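PDB 5JIP: cortical-lytic enzyme, which probably hydrolyses the peptidoglycan of the spore cortex as a family 25 muramidase during germination, and carries a bound magnesium ion. Local coordinates for residues 258-262 against 273-277; 232-238 against 300-304. All coordinates share one frame; numbering follows the deposited sequence.

Contact 1 of 2, residues 258-262 against 273-277; sequences DLNGY and TLPRK. With MG (magnesium ion), chain E.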
loop_
_atom_site.group_PDB
_atom_site.type_symbol
_atom_site.label_atom_id
_atom_site.label_comp_id
_atom_site.label_asym_id
_atom_site.label_seq_id
_atom_site.Cartn_x
_atom_site.Cartn_y
_atom_site.Cartn_z
ATOM N N ASP A 258 4.135 -5.948 6.929
ATOM C CA ASP A 258 3.035 -5.580 6.058
ATOM C C ASP A 258 2.895 -4.070 5.926
ATOM O O ASP A 258 1.823 -3.592 5.545
ATOM C CB ASP A 258 1.717 -6.184 6.572
ATOM C CG ASP A 258 1.323 -5.640 7.936
ATOM O OD1 ASP A 258 2.210 -5.098 8.661
ATOM O OD2 ASP A 258 0.137 -5.781 8.324
ATOM N N LEU A 259 3.942 -3.312 6.276
ATOM C CA LEU A 259 3.903 -1.868 6.142
ATOM C C LEU A 259 3.624 -1.481 4.692
ATOM O O LEU A 259 4.170 -2.061 3.748
ATOM C CB LEU A 259 5.224 -1.272 6.593
ATOM C CG LEU A 259 5.318 0.241 6.553
ATOM C CD1 LEU A 259 4.428 0.868 7.590
ATOM C CD2 LEU A 259 6.762 0.613 6.737
ATOM N N ASN A 260 2.756 -0.500 4.515
ATOM C CA ASN A 260 2.423 -0.051 3.190
ATOM C C ASN A 260 2.582 1.440 2.960
ATOM O O ASN A 260 2.614 1.842 1.799
ATOM C CB ASN A 260 0.996 -0.458 2.839
ATOM C CG ASN A 260 0.897 -0.941 1.425
ATOM O OD1 ASN A 260 1.920 -1.169 0.781
ATOM N ND2 ASN A 260 -0.331 -1.088 0.918
ATOM N N GLY A 261 2.709 2.261 3.998
ATOM C CA GLY A 261 2.977 3.670 3.793
ATOM C C GLY A 261 2.626 4.494 5.017
ATOM O O GLY A 261 2.363 3.966 6.091
ATOM N N TYR A 262 2.600 5.800 4.803
ATOM C CA TYR A 262 2.370 6.796 5.832
ATOM C C TYR A 262 1.534 7.919 5.255
ATOM O O TYR A 262 1.658 8.263 4.074
ATOM C CB TYR A 262 3.675 7.411 6.367
ATOM C CG TYR A 262 4.761 6.446 6.721
ATOM C CD1 TYR A 262 5.617 5.951 5.747
ATOM C CD2 TYR A 262 4.977 6.073 8.047
ATOM C CE1 TYR A 262 6.614 5.061 6.069
ATOM C CE2 TYR A 262 5.967 5.208 8.382
ATOM C CZ TYR A 262 6.807 4.715 7.410
ATOM O OH TYR A 262 7.796 3.850 7.784
ATOM N N THR A 273 0.810 11.347 1.143
ATOM C CA THR A 273 0.932 9.916 1.381
ATOM C C THR A 273 2.277 9.440 0.861
ATOM O O THR A 273 2.655 9.762 -0.266
ATOM C CB THR A 273 -0.207 9.148 0.707
ATOM O OG1 THR A 273 -1.454 9.637 1.206
ATOM C CG2 THR A 273 -0.107 7.661 0.980
ATOM N N LEU A 274 3.004 8.702 1.693
ATOM C CA LEU A 274 4.321 8.188 1.322
ATOM C C LEU A 274 4.278 6.666 1.249
ATOM O O LEU A 274 3.467 6.037 1.940
ATOM C CB LEU A 274 5.391 8.605 2.333
ATOM C CG LEU A 274 5.712 10.086 2.541
ATOM C CD1 LEU A 274 5.993 10.760 1.209
ATOM C CD2 LEU A 274 4.612 10.757 3.324
ATOM N N PRO A 275 5.138 6.038 0.445
ATOM C CA PRO A 275 5.170 4.576 0.363
ATOM C C PRO A 275 5.991 3.978 1.511
ATOM O O PRO A 275 6.601 4.680 2.318
ATOM C CB PRO A 275 5.823 4.321 -0.998
ATOM C CG PRO A 275 6.799 5.517 -1.137
ATOM C CD PRO A 275 6.047 6.668 -0.534
ATOM N N ARG A 276 6.064 2.647 1.515
ATOM C CA ARG A 276 6.526 1.903 2.690
ATOM C C ARG A 276 7.992 2.162 3.037
ATOM O O ARG A 276 8.365 2.065 4.217
ATOM C CB ARG A 276 6.306 0.417 2.483
ATOM C CG ARG A 276 7.108 -0.147 1.352
ATOM C CD ARG A 276 6.777 -1.604 1.063
ATOM N NE ARG A 276 5.425 -1.812 0.544
ATOM C CZ ARG A 276 4.967 -3.002 0.149
ATOM N NH1 ARG A 276 3.714 -3.131 -0.298
ATOM N NH2 ARG A 276 5.768 -4.072 0.200
ATOM N N LYS A 277 8.843 2.453 2.055
ATOM C CA LYS A 277 10.262 2.698 2.350
ATOM C C LYS A 277 10.576 4.154 2.698
ATOM O O LYS A 277 11.732 4.460 3.040
ATOM C CB LYS A 277 11.129 2.285 1.174
ATOM C CG LYS A 277 11.161 0.795 0.906
ATOM C CD LYS A 277 12.061 0.502 -0.282
ATOM C CE LYS A 277 12.213 -0.995 -0.522
ATOM N NZ LYS A 277 10.917 -1.712 -0.577
HETATM MG MG MG E . -0.876 -5.129 9.966
HETATM O O HOH W 1 0.822 -4.009 10.600
HETATM O O HOH W 2 4.252 0.868 -0.169
HETATM O O HOH W 3 9.677 3.550 5.963
HETATM O O HOH W 4 -2.640 -6.109 9.372
#

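Contact 2 of 2, residues 232-238 against 300-304; sequences PSAVTGL and IEAFD. With MG (magnesium ion), chain E.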
loop_
_atom_site.group_PDB
_atom_site.type_symbol
_atom_site.label_atom_id
_atom_site.label_comp_id
_atom_site.label_asym_id
_atom_site.label_seq_id
_atom_site.Cartn_x
_atom_site.Cartn_y
_atom_site.Cartn_z
ATOM N N PRO A 232 -0.279 -1.306 12.271
ATOM C CA PRO A 232 1.116 -0.938 12.548
ATOM C C PRO A 232 1.227 -0.135 13.827
ATOM O O PRO A 232 0.261 0.483 14.297
ATOM C CB PRO A 232 1.522 -0.080 11.345
ATOM C CG PRO A 232 0.335 0.222 10.638
ATOM C CD PRO A 232 -0.834 -0.546 11.142
ATOM N N SER A 233 2.445 -0.127 14.365
ATOM C CA SER A 233 2.790 0.686 15.523
ATOM C C SER A 233 2.826 2.166 15.167
ATOM O O SER A 233 2.906 2.563 14.000
ATOM C CB SER A 233 4.162 0.297 16.082
ATOM O OG SER A 233 4.207 -1.051 16.517
ATOM N N ALA A 234 2.768 2.995 16.202
ATOM C CA ALA A 234 3.005 4.420 16.018
ATOM C C ALA A 234 4.388 4.645 15.419
ATOM O O ALA A 234 5.327 3.876 15.637
ATOM C CB ALA A 234 2.891 5.170 17.337
ATOM N N VAL A 235 4.503 5.716 14.652
ATOM C CA VAL A 235 5.790 6.080 14.075
ATOM C C VAL A 235 6.711 6.604 15.180
ATOM O O VAL A 235 6.274 7.275 16.112
ATOM C CB VAL A 235 5.579 7.130 12.969
ATOM C CG1 VAL A 235 6.922 7.634 12.381
ATOM C CG2 VAL A 235 4.633 6.576 11.855
ATOM N N THR A 236 8.001 6.327 15.050
ATOM C CA THR A 236 8.981 6.810 16.012
ATOM C C THR A 236 9.999 7.685 15.305
ATOM O O THR A 236 10.120 7.663 14.077
ATOM C CB THR A 236 9.702 5.660 16.728
ATOM O OG1 THR A 236 10.571 4.974 15.827
ATOM C CG2 THR A 236 8.663 4.677 17.303
ATOM N N GLY A 237 10.723 8.468 16.102
ATOM C CA GLY A 237 11.792 9.300 15.576
ATOM C C GLY A 237 11.328 10.451 14.712
ATOM O O GLY A 237 12.088 10.921 13.856
ATOM N N LEU A 238 10.122 10.959 14.953
ATOM C CA LEU A 238 9.581 12.019 14.128
ATOM C C LEU A 238 10.318 13.314 14.426
ATOM O O LEU A 238 10.564 13.651 15.581
ATOM C CB LEU A 238 8.089 12.204 14.393
ATOM C CG LEU A 238 7.391 13.259 13.534
ATOM C CD1 LEU A 238 7.433 12.886 12.043
ATOM C CD2 LEU A 238 5.934 13.480 14.036
ATOM N N ILE A 300 1.757 12.111 12.028
ATOM C CA ILE A 300 1.944 11.057 11.045
ATOM C C ILE A 300 1.301 9.773 11.541
ATOM O O ILE A 300 1.244 9.507 12.745
ATOM C CB ILE A 300 3.449 10.873 10.761
ATOM C CG1 ILE A 300 3.678 9.971 9.546
ATOM C CG2 ILE A 300 4.153 10.328 12.013
ATOM C CD1 ILE A 300 5.113 9.895 9.082
ATOM N N GLU A 301 0.828 8.963 10.586
ATOM C CA GLU A 301 0.363 7.609 10.841
ATOM C C GLU A 301 0.959 6.662 9.802
ATOM O O GLU A 301 1.078 7.004 8.619
ATOM C CB GLU A 301 -1.177 7.537 10.810
ATOM C CG GLU A 301 -1.782 7.857 9.420
ATOM C CD GLU A 301 -3.281 8.096 9.454
ATOM O OE1 GLU A 301 -3.866 8.151 10.565
ATOM O OE2 GLU A 301 -3.879 8.251 8.346
ATOM N N ALA A 302 1.338 5.474 10.254
ATOM C CA ALA A 302 1.627 4.388 9.336
ATOM C C ALA A 302 0.332 3.672 8.965
ATOM O O ALA A 302 -0.665 3.735 9.685
ATOM C CB ALA A 302 2.610 3.407 9.953
ATOM N N PHE A 303 0.343 2.988 7.815
ATOM C CA PHE A 303 -0.761 2.085 7.501
ATOM C C PHE A 303 -0.202 0.853 6.806
ATOM O O PHE A 303 0.897 0.884 6.240
ATOM C CB PHE A 303 -1.882 2.746 6.653
ATOM C CG PHE A 303 -1.437 3.345 5.335
ATOM C CD1 PHE A 303 -1.354 2.572 4.177
ATOM C CD2 PHE A 303 -1.161 4.701 5.243
ATOM C CE1 PHE A 303 -0.965 3.141 2.963
ATOM C CE2 PHE A 303 -0.797 5.276 4.044
ATOM C CZ PHE A 303 -0.686 4.506 2.896
ATOM N N ASP A 304 -0.947 -0.251 6.890
ATOM C CA ASP A 304 -0.467 -1.536 6.404
ATOM C C ASP A 304 -1.269 -1.970 5.173
ATOM O O ASP A 304 -2.171 -1.275 4.713
ATOM C CB ASP A 304 -0.469 -2.579 7.531
ATOM C CG ASP A 304 -1.857 -2.898 8.077
ATOM O OD1 ASP A 304 -2.879 -2.562 7.443
ATOM O OD2 ASP A 304 -1.906 -3.514 9.165
HETATM MG MG MG E . -0.876 -5.129 9.966
HETATM O O HOH W 5 2.010 7.214 14.423
HETATM O O HOH W 4 -2.640 -6.109 9.372
HETATM O O HOH W 1 0.822 -4.009 10.600
#

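Contact 1 of 2, residues 258-262 against 273-277
The mouth of the beta hairpin made by strands 259-266 and 269-275 is closed by Tyr262 and Leu274, an antiparallel hydrogen-bonded pair. Tyr262 N reaches Leu274 O at 3.0 Å, and Leu274 N returns to Tyr262 O at 2.8 Å. Past this pair the backbones stay close, but the regular hydrogen bonding gives way to side chains and water. Gly261 CA comes within 3.0 Å of Leu274 O, a closeness that suits a glycine, as do its backbone angles. The Tyr262 ring turns its edge to Pro275 O, 3.8 Å from CE1, while its hydroxyl reaches Arg276 O through a water and accepts a hydrogen bond from Asn254 N; tyrosine thus serves both packing and polar needs. Long, flexible Arg276 turns back, bending at chi3 (67°) to lay one guanidinium face over Leu259 O while NH1 gives Asn260 OD1 a bent hydrogen bond of 2.9 Å, the amide and guanidinium planes 61° apart. The Asn260 amide is also shared across the dimer, its ND2 hydrogen-bonded to Asn260 OD1 of the second subunit. Another water accepts from Arg276 N and NE and lies 2.7 Å from Asn260 O. Leu259 slides past Arg276, CD2 3.3 Å from Arg276 O, and packs on Ala302 of strand 296-304, which suits an apolar residue. Just before the hairpin, Asp258 binds magnesium through OD2 (2.0 Å), while a metal-bound water donates to OD1. On the far edge of strand 259-266 lies strand 296-304, where Asn260 and Gly261 together face Phe303 in a classic beta bulge.

Contact 2 of 2, residues 232-238 against 300-304
Pro232, Val235 and Leu238 present their side chains to Ile300 and Ala302, laying an irregular loop over one face of strand 296-304. Apolar packing carries most of the contact. Val235 CB sits 3.6 Å from Ile300 CG2, the two side chains crossing at about a right angle. Ile300 turns CG1 anti to its own N (chi1 -169°), and the branch methyl CG2 is what meets the loop; beta-branched residues such as these two offer a broad surface close to the backbone. Leu238 reaches the same methyl with CD2 at 4.1 Å. Small Ala302 lets the loop come near: its CB lies 3.9 Å from Pro232 CB, and Val235 CG2 also touches it. The Pro232 ring continues over the backbone of Phe303.

Polar contact between the backbones is indirect. A water accepts from Val235 N at 2.9 Å and donates to Ile300 O at 2.9 Å, bridging the loop to a strand whose two edges are already paired with 259-266 and 314-318. Ser310 OG bridges the two as well, hydrogen-bonded to Ser233 O and Ala302 N, and Ser233 O also takes Asn254 ND2.

Metal binding completes the contact. Asp304 OD2 coordinates magnesium at 2.1 Å with Pro232 CD beside it, 3.7 Å away, while OD1 accepts a hydrogen bond from Asp308 N, which fixes the turn of the carboxylate. Asp258 and the carbonyl oxygens of Asp227 and Met230 are further ligands. On the strand's other face Glu301 forms salt bridges with Arg313 and Arg143. The chemistry is graded: apolar at Ile300, metal-binding at Asp304, where a carboxylate supplies the hard oxygen donor that magnesium prefers. The packing gives cohesion without direction, whereas the directional metal bonds fix the strand end relative to the chain just before Pro232.

In the fold
From the N terminus the chain first builds the family 25 barrel, whose last strand is 217-221. It then runs through the magnesium ligands Asp227 and Met230 into 232-238, and contact 2 closes a loop of 61 residues when strand 296-304 packs one face against that segment. Contact 1 closes the ten-residue span of the hairpin 259-275 and is nested inside this loop. The two meet where strands 259-266 and 296-304 pair as sheet neighbours. The later strands form sheets of three and four, in an order consistent with a fibronectin type III-like sandwich. Both contacts supply an aspartate to one magnesium ion, joining this sandwich to the linker from the barrel, and both touch the second subunit.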